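PDB 1BBH: cytochrome C' from Allochromatium vinosum, which carries a covalently bound high-spin heme c with no sixth iron ligand and has electron transfer activity, although its exact function is not known. Local coordinates for residues A[42-47]-A[97-102]. Numbering follows the deposited sequence.
Sequences AANVIA and TLAEVA
Ala43 presses its CB between Leu98, Ala99 and Ala102, the tightest contact between segments 42-47 and 97-102. Ala43 CB lies 3.6 Å from Ala102 CB and 4.0 Å from Ala99 CA, so a methyl rests on the opposing backbone. One turn on, Ala47 CB meets Ala99 CB at 3.9 Å. These small residues accompany a close axial approach, 8.3 Å, between segments running antiparallel at 158°, as in the four-helix bundle of cytochromes c'. On the inner side, Leu98 CD1 lies 4.2 Å from Ile46 CD1; the Ile46 torsion (chi1 -69°) puts CG1 beside the backbone N, with CG2 anti to it, and so carries CD1 to this contact. The Ile46 side chain touches Met23 of helix 5-31 and lies about 4 Å from the bound heme c, while Leu98 packs on Ala113 and Val117 of helix 107-128.

Polar contact is indirect. One water donates to Ala99 O at 2.7 Å and to Asn44 OD1 at 3.3 Å, bridging a main-chain carbonyl and a side-chain amide; the Asn44 amide approaches although its CB points away.

The chemistry implies that alanine methyls allow this close approach, with one water-mediated link at the margin and Ile46 joining the interface to the heme surroundings.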
# COMPACT_ATOMS: atom_id res chain seq x y z
N ALA A 42 4.37 -10.31 1.23
CA ALA A 42 4.71 -9.27 0.24
C ALA A 42 3.78 -9.44 -0.99
O ALA A 42 3.21 -8.49 -1.51
CB ALA A 42 6.16 -9.44 -0.19
N ALA A 43 3.53 -10.68 -1.39
CA ALA A 43 2.64 -11.01 -2.50
C ALA A 43 1.21 -10.57 -2.19
O ALA A 43 0.43 -10.07 -3.04
CB ALA A 43 2.65 -12.53 -2.77
N ASN A 44 0.86 -10.74 -0.93
CA ASN A 44 -0.43 -10.30 -0.48
C ASN A 44 -0.61 -8.82 -0.61
O ASN A 44 -1.72 -8.33 -0.94
CB ASN A 44 -0.66 -10.74 0.97
CG ASN A 44 -1.06 -12.19 1.02
OD1 ASN A 44 -1.42 -12.86 0.05
ND2 ASN A 44 -1.04 -12.73 2.22
N VAL A 45 0.47 -8.05 -0.43
CA VAL A 45 0.31 -6.62 -0.55
C VAL A 45 0.12 -6.28 -2.03
O VAL A 45 -0.66 -5.40 -2.36
CB VAL A 45 1.54 -5.91 0.02
CG1 VAL A 45 1.56 -4.42 -0.30
CG2 VAL A 45 1.52 -6.14 1.54
N ILE A 46 0.78 -6.96 -2.94
CA ILE A 46 0.68 -6.55 -4.35
C ILE A 46 -0.73 -6.85 -4.91
O ILE A 46 -1.35 -6.00 -5.62
CB ILE A 46 1.83 -7.27 -5.14
CG1 ILE A 46 3.21 -6.67 -4.73
CG2 ILE A 46 1.64 -7.06 -6.67
CD1 ILE A 46 4.32 -7.72 -4.98
N ALA A 47 -1.24 -8.06 -4.58
CA ALA A 47 -2.62 -8.43 -4.88
C ALA A 47 -3.61 -7.43 -4.25
O ALA A 47 -4.55 -6.95 -4.91
CB ALA A 47 -2.88 -9.84 -4.37
N THR A 97 -2.59 -14.35 -9.20
CA THR A 97 -1.85 -15.60 -9.27
C THR A 97 -0.58 -15.58 -8.40
O THR A 97 -0.26 -16.62 -7.80
CB THR A 97 -1.48 -15.90 -10.77
OG1 THR A 97 -2.73 -15.97 -11.48
CG2 THR A 97 -0.64 -17.19 -10.91
N LEU A 98 0.16 -14.49 -8.29
CA LEU A 98 1.35 -14.48 -7.43
C LEU A 98 0.97 -14.78 -5.98
O LEU A 98 1.68 -15.53 -5.31
CB LEU A 98 2.06 -13.10 -7.43
CG LEU A 98 3.55 -12.80 -7.24
CD1 LEU A 98 3.57 -11.50 -6.54
CD2 LEU A 98 4.31 -13.91 -6.64
N ALA A 99 -0.15 -14.23 -5.52
CA ALA A 99 -0.63 -14.38 -4.15
C ALA A 99 -1.00 -15.84 -3.95
O ALA A 99 -0.65 -16.46 -2.93
CB ALA A 99 -1.87 -13.55 -3.91
N GLU A 100 -1.65 -16.46 -4.93
CA GLU A 100 -1.99 -17.87 -4.83
C GLU A 100 -0.77 -18.77 -4.81
O GLU A 100 -0.73 -19.69 -4.02
CB GLU A 100 -2.86 -18.35 -5.99
CG GLU A 100 -4.23 -17.77 -6.02
CD GLU A 100 -5.03 -18.18 -7.26
OE1 GLU A 100 -4.86 -19.29 -7.79
OE2 GLU A 100 -5.84 -17.35 -7.68
N VAL A 101 0.25 -18.57 -5.65
CA VAL A 101 1.38 -19.48 -5.66
C VAL A 101 2.32 -19.17 -4.49
O VAL A 101 3.02 -20.06 -4.02
CB VAL A 101 2.19 -19.45 -7.02
CG1 VAL A 101 1.19 -19.72 -8.16
CG2 VAL A 101 2.90 -18.20 -7.26
N ALA A 102 2.37 -17.93 -4.00
CA ALA A 102 3.16 -17.59 -2.83
C ALA A 102 2.62 -18.44 -1.68
O ALA A 102 3.38 -19.03 -0.89
CB ALA A 102 2.99 -16.13 -2.54
O HOH W 1 0.34 -15.56 -0.55